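Local coordinates for protein probable hydrolase (Pseudomonas aeruginosa, PDB 3OM8) that is probably an alpha/beta-hydrolase-fold hydrolase, possibly a 3-oxoadipate enol-lactonase, at residues N5-A10 with L17-D22; L9-G14 with G80-E85; P210-A215 with E257-S262. All blocks are in the same frame, centred on the assembly; numbering follows the deposited sequence.

Interactions 1, 2 and 3 all involve one mixed eight-stranded sheet of an alpha/beta-hydrolase fold. Interaction 1 forms the beta hairpin at one edge, and interaction 2 ties the turn of that hairpin to helix 76-90. Their centres lie 12 Å apart, they share Leu-9 and Ala-10, and they touch where Leu-17 CD1 meets Asp-82 CB at 3.5 Å. Interaction 3 belongs to the far part of the sheet, its centre about 25 Å from that of interaction 1 and 27 Å from that of interaction 2. A probable catalytic triad, Ser-101, Asp-219 and His-246, includes none of the contact residues, although strand 211-216 ends shortly before Asp-219.

Interaction 1 (N5-A10 with L17-D22); sequences NLSFLA and LAYRLD
Ser-7 and Tyr-19 pair at the open end of an antiparallel beta hairpin, strands 7-10 and 16-22, that forms one edge of the mixed sheet. Backbone bonds define the register. Ser-7 N donates to Tyr-19 O at 2.8 Å in a nearly straight bond (173°), while Tyr-19 N returns a bond to Ser-7 O. Leu-9 and Leu-17 form a second hydrogen-bonded pair, with Phe-8 opposite Ala-18 as the non-hydrogen-bonded pair between them.

Apolar contacts divide between the two faces. On the face of Phe-8, CE1 of its ring reaches Ala-18 CB at 3.6 Å, and Leu-6 CD1 approaches the same methyl. On the other face, Tyr-19 CG stands between backbone N and carbonyl carbon (chi1 71°), and the ring lies across the neighbouring strand. Ser-7 CB makes a CH-pi contact over one face, 3.8 Å from the ring centroid and displaced toward the rim; Leu-9 CB meets Tyr-19 CE2 at 4.0 Å. Helix 76-90 covers this side through Leu-86.

The polar side-chain contact lies beyond the paired residues. Arg-20 is held by a salt bridge from NH2 to Asp-22 OD1, and its NH1 donates to Asn-5 O at 2.6 Å with a bent N-H...O angle of 137°.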
# COMPACT_ATOMS: atom_id res chain seq x y z
N ASN B 5 10.36 -30.45 -22.62
CA ASN B 5 9.84 -29.13 -22.34
C ASN B 5 8.56 -29.18 -21.50
O ASN B 5 8.38 -28.37 -20.59
CB ASN B 5 9.55 -28.37 -23.63
CG ASN B 5 10.75 -28.32 -24.56
OD1 ASN B 5 11.89 -28.39 -24.11
ND2 ASN B 5 10.50 -28.19 -25.85
N LEU B 6 7.67 -30.12 -21.81
CA LEU B 6 6.37 -30.15 -21.15
C LEU B 6 5.96 -31.54 -20.69
O LEU B 6 6.38 -32.55 -21.25
CB LEU B 6 5.28 -29.58 -22.07
CG LEU B 6 5.29 -28.08 -22.41
CD1 LEU B 6 4.19 -27.75 -23.39
CD2 LEU B 6 5.18 -27.19 -21.16
N SER B 7 5.14 -31.58 -19.65
CA SER B 7 4.41 -32.78 -19.28
C SER B 7 2.93 -32.47 -19.42
O SER B 7 2.54 -31.30 -19.49
CB SER B 7 4.74 -33.20 -17.85
OG SER B 7 6.04 -33.76 -17.78
N PHE B 8 2.11 -33.51 -19.48
CA PHE B 8 0.68 -33.32 -19.66
C PHE B 8 -0.09 -34.13 -18.62
O PHE B 8 0.22 -35.29 -18.36
CB PHE B 8 0.26 -33.70 -21.09
CG PHE B 8 0.88 -32.83 -22.13
CD1 PHE B 8 0.28 -31.63 -22.48
CD2 PHE B 8 2.07 -33.18 -22.75
CE1 PHE B 8 0.85 -30.81 -23.43
CE2 PHE B 8 2.65 -32.37 -23.70
CZ PHE B 8 2.04 -31.17 -24.04
N LEU B 9 -1.07 -33.48 -18.00
CA LEU B 9 -1.93 -34.15 -17.04
C LEU B 9 -3.31 -34.35 -17.65
O LEU B 9 -3.91 -33.41 -18.17
CB LEU B 9 -2.06 -33.31 -15.77
CG LEU B 9 -3.06 -33.83 -14.74
CD1 LEU B 9 -2.54 -35.10 -14.10
CD2 LEU B 9 -3.35 -32.76 -13.70
N ALA B 10 -3.81 -35.58 -17.60
CA ALA B 10 -5.18 -35.83 -18.01
C ALA B 10 -6.08 -35.64 -16.80
O ALA B 10 -5.98 -36.38 -15.84
CB ALA B 10 -5.33 -37.25 -18.58
N LEU B 17 -3.87 -30.87 -19.41
CA LEU B 17 -3.17 -29.67 -18.92
C LEU B 17 -1.66 -29.78 -19.10
O LEU B 17 -1.04 -30.75 -18.66
CB LEU B 17 -3.47 -29.42 -17.44
CG LEU B 17 -4.93 -29.13 -17.09
CD1 LEU B 17 -5.07 -28.89 -15.60
CD2 LEU B 17 -5.43 -27.93 -17.87
N ALA B 18 -1.07 -28.79 -19.76
CA ALA B 18 0.36 -28.77 -19.97
C ALA B 18 1.03 -28.13 -18.76
O ALA B 18 0.57 -27.10 -18.27
CB ALA B 18 0.69 -28.00 -21.22
N TYR B 19 2.12 -28.73 -18.29
CA TYR B 19 2.84 -28.17 -17.15
C TYR B 19 4.33 -28.49 -17.20
O TYR B 19 4.75 -29.37 -17.94
CB TYR B 19 2.21 -28.65 -15.84
CG TYR B 19 2.43 -30.11 -15.52
CD1 TYR B 19 3.42 -30.50 -14.62
CD2 TYR B 19 1.65 -31.09 -16.10
CE1 TYR B 19 3.62 -31.84 -14.32
CE2 TYR B 19 1.85 -32.43 -15.80
CZ TYR B 19 2.83 -32.80 -14.91
OH TYR B 19 3.02 -34.14 -14.62
N ARG B 20 5.12 -27.75 -16.42
CA ARG B 20 6.54 -28.03 -16.26
C ARG B 20 7.08 -27.59 -14.90
O ARG B 20 6.60 -26.62 -14.30
CB ARG B 20 7.38 -27.42 -17.39
CG ARG B 20 7.52 -25.91 -17.38
CD ARG B 20 8.46 -25.43 -18.49
NE ARG B 20 9.86 -25.50 -18.10
CZ ARG B 20 10.67 -26.54 -18.31
NH1 ARG B 20 10.22 -27.62 -18.93
NH2 ARG B 20 11.94 -26.49 -17.91
N LEU B 21 8.08 -28.32 -14.42
CA LEU B 21 8.77 -27.97 -13.18
C LEU B 21 10.17 -27.45 -13.46
O LEU B 21 10.88 -27.96 -14.34
CB LEU B 21 8.81 -29.17 -12.24
CG LEU B 21 7.41 -29.61 -11.82
CD1 LEU B 21 7.23 -31.10 -11.98
CD2 LEU B 21 7.11 -29.17 -10.40
N ASP B 22 10.56 -26.41 -12.73
CA ASP B 22 11.90 -25.84 -12.82
C ASP B 22 12.52 -25.73 -11.45
O ASP B 22 11.82 -25.46 -10.47
CB ASP B 22 11.86 -24.46 -13.49
CG ASP B 22 11.60 -24.55 -14.98
OD1 ASP B 22 12.58 -24.72 -15.73
OD2 ASP B 22 10.41 -24.46 -15.39

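Interaction 2 (L9-G14 with G80-E85); sequences LATSDG and GEDVLE
Asp-82 comes first along helix segment 80-85 to meet the turn at Thr-11 to Gly-14: its OD1 lies 4.0 Å from Thr-11 CG2, and the two side chains pass at an oblique angle. OD1 is itself salt-bridged to Arg-78 and Arg-62. One helical turn later, Glu-85 makes the main contact. Its backbone C and side-chain CB pack against Leu-9 CD2, at 3.6 and 3.9 Å respectively. Beyond CG the side chain is extended (chi2 -171°), which carries CD away from the helix, and the carboxylate grips Ser-12 with both oxygens. OE1 accepts from Ser-12 N through its syn lone pair at 3.0 Å (142°); OE2 accepts from Ser-12 OG at 2.8 Å, the hydroxyl standing 21° out of the carboxylate plane. Arg-78 forms a salt bridge with OE2 and a hydrogen bond with Ser-12 OG, so it would partly offset the acidic charge here. The gripped backbone is itself ordered: Gly-14 N bonds to Thr-11 O at 3.1 Å, and Thr-11 OG1 donates to Asp-13 OD1 at 2.6 Å. The arrangement is a type I beta turn in a hairpin connection, fastened by its second residue to a helix that packs on the alpha/beta-hydrolase sheet.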
# COMPACT_ATOMS: atom_id res chain seq x y z
N LEU B 9 -1.07 -33.48 -18.00
CA LEU B 9 -1.93 -34.15 -17.04
C LEU B 9 -3.31 -34.35 -17.65
O LEU B 9 -3.91 -33.41 -18.17
CB LEU B 9 -2.06 -33.31 -15.77
CG LEU B 9 -3.06 -33.83 -14.74
CD1 LEU B 9 -2.54 -35.10 -14.10
CD2 LEU B 9 -3.35 -32.76 -13.70
N ALA B 10 -3.81 -35.58 -17.60
CA ALA B 10 -5.18 -35.83 -18.01
C ALA B 10 -6.08 -35.64 -16.80
O ALA B 10 -5.98 -36.38 -15.84
CB ALA B 10 -5.33 -37.25 -18.58
N THR B 11 -6.94 -34.64 -16.87
CA THR B 11 -7.85 -34.34 -15.77
C THR B 11 -8.98 -35.35 -15.67
O THR B 11 -9.26 -36.10 -16.61
CB THR B 11 -8.47 -32.95 -15.94
OG1 THR B 11 -9.28 -32.94 -17.12
CG2 THR B 11 -7.38 -31.91 -16.08
N SER B 12 -9.65 -35.35 -14.52
CA SER B 12 -10.77 -36.25 -14.26
C SER B 12 -11.93 -36.04 -15.23
O SER B 12 -12.75 -36.95 -15.42
CB SER B 12 -11.27 -36.06 -12.83
OG SER B 12 -11.67 -34.72 -12.62
N ASP B 13 -12.02 -34.85 -15.83
CA ASP B 13 -13.12 -34.55 -16.74
C ASP B 13 -12.68 -34.54 -18.21
O ASP B 13 -13.36 -33.99 -19.07
CB ASP B 13 -13.79 -33.22 -16.38
CG ASP B 13 -12.89 -32.03 -16.64
OD1 ASP B 13 -11.65 -32.19 -16.55
OD2 ASP B 13 -13.42 -30.94 -16.92
N GLY B 14 -11.52 -35.14 -18.48
CA GLY B 14 -11.10 -35.41 -19.84
C GLY B 14 -10.49 -34.25 -20.61
O GLY B 14 -10.64 -34.16 -21.83
N GLY B 80 -9.86 -24.56 -9.97
CA GLY B 80 -9.14 -24.89 -8.75
C GLY B 80 -8.81 -26.37 -8.69
O GLY B 80 -7.72 -26.75 -8.27
N GLU B 81 -9.75 -27.21 -9.12
CA GLU B 81 -9.54 -28.65 -9.13
C GLU B 81 -8.38 -29.04 -10.04
O GLU B 81 -7.65 -30.00 -9.77
CB GLU B 81 -10.82 -29.38 -9.52
CG GLU B 81 -11.85 -29.43 -8.41
CD GLU B 81 -11.43 -30.33 -7.26
OE1 GLU B 81 -10.71 -31.33 -7.50
OE2 GLU B 81 -11.82 -30.03 -6.10
N ASP B 82 -8.21 -28.30 -11.13
CA ASP B 82 -7.08 -28.51 -12.03
C ASP B 82 -5.75 -28.45 -11.25
O ASP B 82 -4.88 -29.30 -11.42
CB ASP B 82 -7.09 -27.48 -13.16
CG ASP B 82 -8.20 -27.73 -14.19
OD1 ASP B 82 -8.89 -28.77 -14.12
OD2 ASP B 82 -8.37 -26.87 -15.08
N VAL B 83 -5.61 -27.44 -10.40
CA VAL B 83 -4.40 -27.31 -9.59
C VAL B 83 -4.27 -28.50 -8.64
O VAL B 83 -3.23 -29.14 -8.57
CB VAL B 83 -4.35 -25.96 -8.83
CG1 VAL B 83 -3.16 -25.92 -7.88
CG2 VAL B 83 -4.29 -24.79 -9.83
N LEU B 84 -5.35 -28.81 -7.93
CA LEU B 84 -5.33 -29.92 -7.00
C LEU B 84 -4.91 -31.23 -7.67
O LEU B 84 -4.18 -32.02 -7.08
CB LEU B 84 -6.68 -30.08 -6.31
CG LEU B 84 -7.08 -28.87 -5.47
CD1 LEU B 84 -8.39 -29.13 -4.75
CD2 LEU B 84 -5.99 -28.54 -4.48
N GLU B 85 -5.36 -31.44 -8.91
CA GLU B 85 -5.02 -32.67 -9.62
C GLU B 85 -3.57 -32.67 -10.10
O GLU B 85 -2.93 -33.73 -10.17
CB GLU B 85 -5.98 -32.92 -10.80
CG GLU B 85 -7.43 -33.15 -10.37
CD GLU B 85 -8.33 -33.61 -11.52
OE1 GLU B 85 -7.83 -34.28 -12.45
OE2 GLU B 85 -9.54 -33.32 -11.48

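Interaction 3 (P210-A215 with E257-S262); sequences PTLVIA and EGAVLS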
# COMPACT_ATOMS: atom_id res chain seq x y z
N PRO B 210 -1.27 -17.57 5.40
CA PRO B 210 -0.58 -16.28 5.30
C PRO B 210 -0.70 -15.76 3.89
O PRO B 210 -0.38 -16.48 2.95
CB PRO B 210 0.88 -16.64 5.60
CG PRO B 210 0.80 -17.91 6.40
CD PRO B 210 -0.37 -18.65 5.81
N THR B 211 -1.15 -14.53 3.73
CA THR B 211 -1.42 -13.98 2.42
C THR B 211 -0.70 -12.67 2.15
O THR B 211 -0.78 -11.73 2.93
CB THR B 211 -2.93 -13.72 2.27
OG1 THR B 211 -3.65 -14.93 2.53
CG2 THR B 211 -3.23 -13.23 0.87
N LEU B 212 0.00 -12.61 1.02
CA LEU B 212 0.52 -11.35 0.50
C LEU B 212 -0.30 -10.93 -0.72
O LEU B 212 -0.52 -11.73 -1.63
CB LEU B 212 1.98 -11.50 0.08
CG LEU B 212 2.56 -10.33 -0.72
CD1 LEU B 212 2.61 -9.06 0.14
CD2 LEU B 212 3.96 -10.66 -1.24
N VAL B 213 -0.74 -9.68 -0.74
CA VAL B 213 -1.46 -9.13 -1.89
C VAL B 213 -0.63 -8.05 -2.58
O VAL B 213 -0.23 -7.07 -1.96
CB VAL B 213 -2.78 -8.48 -1.46
CG1 VAL B 213 -3.51 -7.93 -2.68
CG2 VAL B 213 -3.65 -9.47 -0.73
N ILE B 214 -0.38 -8.25 -3.87
CA ILE B 214 0.29 -7.26 -4.71
C ILE B 214 -0.74 -6.58 -5.60
O ILE B 214 -1.55 -7.25 -6.24
CB ILE B 214 1.39 -7.91 -5.56
CG1 ILE B 214 2.39 -8.64 -4.66
CG2 ILE B 214 2.09 -6.87 -6.43
CD1 ILE B 214 3.47 -9.37 -5.39
N ALA B 215 -0.73 -5.25 -5.63
CA ALA B 215 -1.70 -4.49 -6.43
C ALA B 215 -1.01 -3.43 -7.28
O ALA B 215 0.08 -2.98 -6.94
CB ALA B 215 -2.76 -3.86 -5.55
N GLU B 257 9.61 -9.66 -7.50
CA GLU B 257 10.33 -10.83 -7.01
C GLU B 257 10.77 -10.62 -5.55
O GLU B 257 10.72 -11.54 -4.72
CB GLU B 257 11.54 -11.10 -7.90
CG GLU B 257 11.18 -11.47 -9.33
CD GLU B 257 12.36 -11.37 -10.28
OE1 GLU B 257 13.52 -11.46 -9.84
OE2 GLU B 257 12.12 -11.20 -11.50
N GLY B 258 11.21 -9.40 -5.24
CA GLY B 258 11.62 -9.07 -3.89
C GLY B 258 10.48 -9.28 -2.92
O GLY B 258 10.63 -9.95 -1.89
N ALA B 259 9.32 -8.71 -3.27
CA ALA B 259 8.13 -8.81 -2.45
C ALA B 259 7.75 -10.25 -2.21
O ALA B 259 7.46 -10.64 -1.07
CB ALA B 259 6.98 -8.07 -3.10
N VAL B 260 7.75 -11.05 -3.28
CA VAL B 260 7.39 -12.47 -3.20
C VAL B 260 8.40 -13.26 -2.36
O VAL B 260 8.02 -13.96 -1.42
CB VAL B 260 7.28 -13.12 -4.62
CG1 VAL B 260 7.20 -14.63 -4.52
CG2 VAL B 260 6.09 -12.57 -5.38
N LEU B 261 9.68 -13.15 -2.70
CA LEU B 261 10.73 -13.92 -2.05
C LEU B 261 10.86 -13.61 -0.55
O LEU B 261 11.12 -14.51 0.26
CB LEU B 261 12.07 -13.70 -2.76
CG LEU B 261 12.13 -14.44 -4.10
CD1 LEU B 261 13.42 -14.17 -4.86
CD2 LEU B 261 11.94 -15.93 -3.88
N SER B 262 10.66 -12.36 -0.18
CA SER B 262 10.81 -11.97 1.22
C SER B 262 9.65 -12.53 2.02
O SER B 262 9.82 -13.00 3.15
CB SER B 262 10.88 -10.46 1.37
OG SER B 262 12.07 -9.96 0.78
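Leu-212 and Ile-214 meet Ala-259 and Val-260 in a buried apolar contact between strand and helix, in the alpha/beta-hydrolase fold. Strand 211-216 is next to strand 238-242, the outermost within this chain, and the C-terminal helix 253-264 packs over it. The segment axes approach to 9.9 Å and run nearly antiparallel, at 174°. No hydrogen bond joins the two segments, and the summed buried surface is a modest 128 Å², consistent with contact through a few methyl groups.

The alternation of the strand explains which residues take part: Leu-212 and Ile-214, two positions apart, both direct their CB toward the helix. Ala-259 points its CB back at the strand, and this CB faces both methyls, 4.4 Å from Leu-212 CD2 and from Ile-214 CD1. Ile-214 meets Val-260 as well, CD1 to CG2 at 4.1 Å, with the side chains crossing at about a right angle; chi2 of 177° extends CD1 away from the strand, toward the helix.

Phe-256 and Phe-263 of the same helix add further cover to Ile-214 and Leu-212, and Pro-243 of a second subunit packs on Ala-259. Of the two strand side chains, only that of Leu-212 comes up to helix backbone atoms, and this is the shortest approach: its CD2 methyl lies 3.5 Å from Ala-259 O.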